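Local coordinates for sterol regulatory element-binding protein cleavage-activating protein (Schizosaccharomyces pombe, PDB 4YHC) that escorts the transcription factor precursor sre1 for processing when sterol or oxygen is low, its cytoplasmic WD40 domain probably contributing to sre1 recognition, at residues F20-V25 / W410-Y415; D351-V356 / G366-S371. The protein carries 9 engineered substitutions. All blocks are in the same frame, centred on the assembly; numbering follows the deposited sequence.

Contact 1 of 2, residues F20-V25 / W410-Y415; sequences FRIEPV and WEVWMY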
loop_
_atom_site.group_PDB
_atom_site.type_symbol
_atom_site.label_atom_id
_atom_site.label_comp_id
_atom_site.label_asym_id
_atom_site.label_seq_id
_atom_site.Cartn_x
_atom_site.Cartn_y
_atom_site.Cartn_z
ATOM N N PHE A 20 19.372 3.094 11.853
ATOM C CA PHE A 20 18.095 2.483 12.268
ATOM C C PHE A 20 17.341 3.382 13.243
ATOM O O PHE A 20 17.766 3.639 14.395
ATOM C CB PHE A 20 18.376 1.070 12.882
ATOM C CG PHE A 20 17.137 0.319 13.311
ATOM C CD1 PHE A 20 15.940 0.515 12.714
ATOM C CD2 PHE A 20 17.213 -0.623 14.330
ATOM C CE1 PHE A 20 14.836 -0.218 13.108
ATOM C CE2 PHE A 20 16.117 -1.310 14.754
ATOM C CZ PHE A 20 14.905 -1.126 14.127
ATOM N N ARG A 21 16.199 3.901 12.817
ATOM C CA ARG A 21 15.573 5.018 13.564
ATOM C C ARG A 21 14.125 4.746 13.868
ATOM O O ARG A 21 13.378 4.197 13.018
ATOM C CB ARG A 21 15.602 6.330 12.748
ATOM C CG ARG A 21 16.984 6.928 12.475
ATOM C CD ARG A 21 17.630 7.531 13.716
ATOM N NE ARG A 21 16.871 8.665 14.253
ATOM C CZ ARG A 21 16.910 9.915 13.808
ATOM N NH1 ARG A 21 17.651 10.238 12.762
ATOM N NH2 ARG A 21 16.130 10.830 14.371
ATOM N N ILE A 22 13.686 5.235 15.014
ATOM C CA ILE A 22 12.247 5.309 15.315
ATOM C C ILE A 22 11.944 6.643 15.866
ATOM O O ILE A 22 12.693 7.125 16.703
ATOM C CB ILE A 22 11.784 4.235 16.307
ATOM C CG1 ILE A 22 10.383 4.510 16.784
ATOM C CG2 ILE A 22 12.751 4.097 17.456
ATOM C CD1 ILE A 22 9.653 3.333 17.422
ATOM N N GLU A 23 10.887 7.286 15.397
ATOM C CA GLU A 23 10.436 8.514 16.003
ATOM C C GLU A 23 8.902 8.594 15.947
ATOM O O GLU A 23 8.313 8.208 14.937
ATOM C CB GLU A 23 10.981 9.767 15.243
ATOM C CG GLU A 23 12.495 9.932 15.157
ATOM C CD GLU A 23 13.148 10.303 16.484
ATOM O OE1 GLU A 23 14.371 10.136 16.583
ATOM O OE2 GLU A 23 12.448 10.729 17.420
ATOM N N PRO A 24 8.271 9.222 16.970
ATOM C CA PRO A 24 6.844 9.486 17.028
ATOM C C PRO A 24 6.503 10.575 16.055
ATOM O O PRO A 24 7.255 11.495 15.904
ATOM C CB PRO A 24 6.629 9.992 18.471
ATOM C CG PRO A 24 7.944 10.604 18.846
ATOM C CD PRO A 24 8.969 9.705 18.192
ATOM N N VAL A 25 5.371 10.496 15.394
ATOM C CA VAL A 25 4.903 11.614 14.573
ATOM C C VAL A 25 4.360 12.601 15.594
ATOM O O VAL A 25 3.705 12.183 16.518
ATOM C CB VAL A 25 3.764 11.169 13.658
ATOM C CG1 VAL A 25 2.970 12.354 13.172
ATOM C CG2 VAL A 25 4.302 10.332 12.495
ATOM N N TRP A 410 9.622 -1.911 24.872
ATOM C CA TRP A 410 9.303 -2.366 23.472
ATOM C C TRP A 410 10.544 -2.838 22.777
ATOM O O TRP A 410 11.701 -2.422 23.135
ATOM C CB TRP A 410 8.675 -1.225 22.704
ATOM C CG TRP A 410 7.369 -0.780 23.222
ATOM C CD1 TRP A 410 7.139 -0.021 24.316
ATOM C CD2 TRP A 410 6.078 -1.046 22.634
ATOM N NE1 TRP A 410 5.760 0.162 24.489
ATOM C CE2 TRP A 410 5.108 -0.396 23.423
ATOM C CE3 TRP A 410 5.663 -1.728 21.484
ATOM C CZ2 TRP A 410 3.752 -0.477 23.158
ATOM C CZ3 TRP A 410 4.281 -1.768 21.174
ATOM C CH2 TRP A 410 3.348 -1.162 22.030
ATOM N N GLU A 411 10.388 -3.761 21.838
ATOM C CA GLU A 411 11.459 -4.123 20.972
ATOM C C GLU A 411 11.052 -3.570 19.575
ATOM O O GLU A 411 9.922 -3.783 19.116
ATOM C CB GLU A 411 11.715 -5.617 20.936
ATOM C CG GLU A 411 12.810 -5.984 19.932
ATOM C CD GLU A 411 12.785 -7.423 19.458
ATOM O OE1 GLU A 411 11.748 -8.121 19.604
ATOM O OE2 GLU A 411 13.815 -7.853 18.875
ATOM N N VAL A 412 11.922 -2.743 19.017
ATOM C CA VAL A 412 11.833 -2.239 17.628
ATOM C C VAL A 412 12.843 -2.946 16.798
ATOM O O VAL A 412 14.044 -2.987 17.142
ATOM C CB VAL A 412 12.129 -0.762 17.567
ATOM C CG1 VAL A 412 11.665 -0.180 16.244
ATOM C CG2 VAL A 412 11.434 -0.095 18.708
ATOM N N TRP A 413 12.429 -3.547 15.697
ATOM C CA TRP A 413 13.403 -4.319 14.957
ATOM C C TRP A 413 13.300 -4.147 13.459
ATOM O O TRP A 413 12.281 -3.704 12.933
ATOM C CB TRP A 413 13.313 -5.819 15.319
ATOM C CG TRP A 413 11.931 -6.444 15.156
ATOM C CD1 TRP A 413 11.022 -6.610 16.072
ATOM C CD2 TRP A 413 11.400 -7.007 13.944
ATOM N NE1 TRP A 413 9.897 -7.230 15.536
ATOM C CE2 TRP A 413 10.126 -7.498 14.230
ATOM C CE3 TRP A 413 11.885 -7.142 12.672
ATOM C CZ2 TRP A 413 9.295 -8.095 13.243
ATOM C CZ3 TRP A 413 11.071 -7.699 11.697
ATOM C CH2 TRP A 413 9.791 -8.203 12.011
ATOM N N MET A 414 14.363 -4.563 12.774
ATOM C CA MET A 414 14.378 -4.547 11.333
ATOM C C MET A 414 15.058 -5.738 10.800
ATOM O O MET A 414 15.898 -6.318 11.456
ATOM C CB MET A 414 15.088 -3.296 10.840
ATOM C CG MET A 414 16.525 -3.101 11.333
ATOM S SD MET A 414 17.541 -1.932 10.286
ATOM C CE MET A 414 17.534 -2.663 8.669
ATOM N N TYR A 415 14.698 -6.111 9.588
ATOM C CA TYR A 415 15.347 -7.157 8.869
ATOM C C TYR A 415 15.633 -6.666 7.435
ATOM O O TYR A 415 14.708 -6.254 6.702
ATOM C CB TYR A 415 14.467 -8.414 8.831
ATOM C CG TYR A 415 15.129 -9.613 8.147
ATOM C CD1 TYR A 415 16.204 -10.283 8.767
ATOM C CD2 TYR A 415 14.689 -10.059 6.913
ATOM C CE1 TYR A 415 16.830 -11.369 8.145
ATOM C CE2 TYR A 415 15.311 -11.111 6.278
ATOM C CZ TYR A 415 16.366 -11.776 6.903
ATOM O OH TYR A 415 16.949 -12.817 6.243
#

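Contact 2 of 2, residues D351-V356 / G366-S371; sequences DASESV and GMRRKS. Engineered in segment 351-356: S355 (natural residue Cys).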
loop_
_atom_site.group_PDB
_atom_site.type_symbol
_atom_site.label_atom_id
_atom_site.label_comp_id
_atom_site.label_asym_id
_atom_site.label_seq_id
_atom_site.Cartn_x
_atom_site.Cartn_y
_atom_site.Cartn_z
ATOM N N ASP A 351 3.870 -13.862 16.418
ATOM C CA ASP A 351 2.585 -13.203 16.552
ATOM C C ASP A 351 2.659 -11.916 17.376
ATOM O O ASP A 351 1.936 -10.937 17.119
ATOM C CB ASP A 351 1.602 -14.170 17.224
ATOM C CG ASP A 351 0.353 -14.337 16.420
ATOM O OD1 ASP A 351 -0.553 -13.482 16.592
ATOM O OD2 ASP A 351 0.294 -15.292 15.600
ATOM N N ALA A 352 3.572 -11.912 18.346
ATOM C CA ALA A 352 3.688 -10.802 19.251
ATOM C C ALA A 352 4.001 -9.519 18.465
ATOM O O ALA A 352 3.609 -8.450 18.924
ATOM C CB ALA A 352 4.758 -11.065 20.311
ATOM N N SER A 353 4.691 -9.610 17.318
ATOM C CA SER A 353 5.075 -8.392 16.576
ATOM C C SER A 353 4.027 -7.910 15.613
ATOM O O SER A 353 3.504 -8.646 14.854
ATOM C CB SER A 353 6.390 -8.580 15.799
ATOM O OG SER A 353 7.503 -8.481 16.611
ATOM N N GLU A 354 3.881 -6.608 15.505
ATOM C CA GLU A 354 3.291 -6.055 14.349
ATOM C C GLU A 354 4.459 -5.813 13.389
ATOM O O GLU A 354 5.411 -5.088 13.733
ATOM C CB GLU A 354 2.594 -4.747 14.681
ATOM C CG GLU A 354 2.026 -3.949 13.532
ATOM C CD GLU A 354 0.851 -4.597 12.761
ATOM O OE1 GLU A 354 0.387 -5.727 13.143
ATOM O OE2 GLU A 354 0.412 -3.969 11.739
ATOM N N SER A 355 4.346 -6.282 12.157
ATOM C CA SER A 355 5.397 -6.066 11.181
ATOM C C SER A 355 4.883 -5.577 9.848
ATOM O O SER A 355 3.738 -5.807 9.511
ATOM C CB SER A 355 6.147 -7.364 10.952
ATOM O OG SER A 355 5.421 -8.278 10.203
ATOM N N VAL A 356 5.766 -4.993 9.047
ATOM C CA VAL A 356 5.404 -4.473 7.775
ATOM C C VAL A 356 6.678 -4.257 6.944
ATOM O O VAL A 356 7.722 -3.865 7.457
ATOM C CB VAL A 356 4.598 -3.187 7.909
ATOM C CG1 VAL A 356 5.278 -2.157 8.836
ATOM C CG2 VAL A 356 4.266 -2.539 6.563
ATOM N N GLY A 366 9.434 -4.039 12.494
ATOM C CA GLY A 366 8.448 -4.472 13.422
ATOM C C GLY A 366 8.576 -3.901 14.793
ATOM O O GLY A 366 9.636 -3.397 15.141
ATOM N N MET A 367 7.494 -4.028 15.605
ATOM C CA MET A 367 7.492 -3.602 16.986
ATOM C C MET A 367 6.700 -4.607 17.848
ATOM O O MET A 367 5.615 -5.037 17.447
ATOM C CB MET A 367 6.821 -2.238 17.126
ATOM C CG MET A 367 7.610 -1.080 16.564
ATOM S SD MET A 367 6.990 0.544 17.095
ATOM C CE MET A 367 7.406 0.553 18.837
ATOM N N ARG A 368 7.199 -4.913 19.034
ATOM C CA ARG A 368 6.434 -5.716 20.058
ATOM C C ARG A 368 6.628 -5.154 21.448
ATOM O O ARG A 368 7.738 -4.690 21.770
ATOM C CB ARG A 368 6.849 -7.176 20.134
ATOM C CG ARG A 368 8.312 -7.445 19.982
ATOM C CD ARG A 368 8.556 -8.944 19.958
ATOM N NE ARG A 368 8.433 -9.510 21.266
ATOM C CZ ARG A 368 9.459 -9.811 22.051
ATOM N NH1 ARG A 368 10.728 -9.636 21.659
ATOM N NH2 ARG A 368 9.204 -10.308 23.243
ATOM N N ARG A 369 5.560 -5.156 22.233
ATOM C CA ARG A 369 5.672 -4.749 23.622
ATOM C C ARG A 369 6.166 -5.982 24.389
ATOM O O ARG A 369 5.450 -6.918 24.449
ATOM C CB ARG A 369 4.344 -4.197 24.177
ATOM C CG ARG A 369 4.527 -3.557 25.574
ATOM C CD ARG A 369 3.285 -3.406 26.406
ATOM N NE ARG A 369 2.168 -3.102 25.578
ATOM C CZ ARG A 369 1.263 -3.979 25.205
ATOM N NH1 ARG A 369 1.317 -5.234 25.642
ATOM N NH2 ARG A 369 0.297 -3.593 24.390
ATOM N N LYS A 370 7.408 -5.982 24.890
ATOM C CA LYS A 370 7.951 -7.043 25.754
ATOM C C LYS A 370 7.352 -7.076 27.150
ATOM O O LYS A 370 7.104 -8.135 27.661
ATOM C CB LYS A 370 9.444 -6.895 25.950
ATOM C CG LYS A 370 10.243 -7.247 24.717
ATOM C CD LYS A 370 11.723 -7.391 25.045
ATOM C CE LYS A 370 12.466 -6.094 24.912
ATOM N NZ LYS A 370 13.878 -6.377 25.182
ATOM N N SER A 371 7.117 -5.919 27.762
ATOM C CA SER A 371 6.717 -5.880 29.171
ATOM C C SER A 371 6.169 -4.532 29.598
ATOM O O SER A 371 6.411 -3.498 28.965
ATOM C CB SER A 371 7.908 -6.193 30.073
ATOM O OG SER A 371 8.824 -5.090 30.076
HETATM O O HOH W 1 3.062 -6.518 21.205
#

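Contact 1 of 2, residues F20-V25 / W410-Y415
F20 and I22 pack against V412 and M414 in a buried, apolar contact between two blades of the WD40 beta-propeller. Strand 20-24, from near the N-terminus, pairs with strand 456-462 and completes the last blade, consistent with the ring closure usual in WD40 propellers; strand 406-416 lies inside the neighbouring blade. The axes of 20-24 and 410-415 come within 8.6 Å of each other at 137°, and no hydrogen bond joins them. CG of F20 stands anti to the backbone N (chi1 -178°), and one ring face receives M414: M414 CG sits over the centre, 3.6 Å from the F20 centroid in a CH-pi contact, and SD follows at 4.1 Å, a Met-aromatic pair. F20 CZ reaches the backbone at W413 C (3.5 Å), while V412 O lies near the ring plane at the CE2 edge. Two residues along the strand, I22 CD1 meets V412 CG2 at 4.1 Å. An alanine in place of F20 would probably open a gap between the sheets and leave M414 CG and V412 CG1 without their aromatic partner. Cohesion here depends on close apolar fit, with the sulfur and aliphatic hydrogens of M414 set against the ring's pi cloud.

Contact 2 of 2, residues D351-V356 / G366-S371
E354 O accepts the backbone N-H of M367 at 3.0 Å and has a second, weaker neighbour in G366 CA at 3.1 Å, a CA-H...O contact that is strongly bent (121° at the hydrogen). The two segments belong to a beta hairpin of strands 354-357 and 363-374, the former an outermost strand of its sheet in the WD40 domain. E354 and M367 form an antiparallel hydrogen-bonded pair, closed by E354 N donating to M367 O, with an N-H...O angle of 155° in each bond. M367 O has a further, weaker neighbour in the CA-H of S353. At the next pair, the non-hydrogen-bonded S355 and G366, the CA atoms approach to 4.1 Å. S355 is an engineered replacement for cysteine, and its OG is hydrogen-bonded to Y301 OH.

Beyond the paired residues, the long side chain of R368 spreads beside the turn at A352 and S353. Its CG lies between the backbone N and the carbonyl carbon (chi1 38°). The aliphatic CD of R368 passes S353 OG at 3.5 Å, and R368 NE lies 4.1 Å from A352 CB, which approaches the guanidinium obliquely. The S353 hydroxyl is hydrogen-bonded to W413 NE1, whereas the guanidinium of R368 is salt-bridged to E411. One face of the guanidinium is overlain near its rim by K370 CG, 3.4 Å above the plane. K370 and S371 both face V409, making a classic beta bulge. Where direct pairing has ended, a water links the loop to strand 363-374: it donates to A352 O and accepts from R369 N, each at 3.0 Å.

How the contacts relate
Contacts 1 and 2 meet through strand 406-416, which lies next to strand 363-374 in one antiparallel sheet; their centres are about 11 Å apart. W413 N probably donates to G366 O at 2.9 Å. The charged link between the two strands, from E411 OE1 to R368 NH1, measures 2.7 Å. W410 adds packing, its CE3 lying 3.5 Å from R369 N. Contact 2 thus builds the sheet outward to its last strand, while contact 1 fastens it to the adjoining sheet, where I22 also touches M367. Along the chain, contact 2 is nested within the loop that contact 1 closes. Segments 351-356, 366-371 and 410-415 fall in the region thought to interact with sre1.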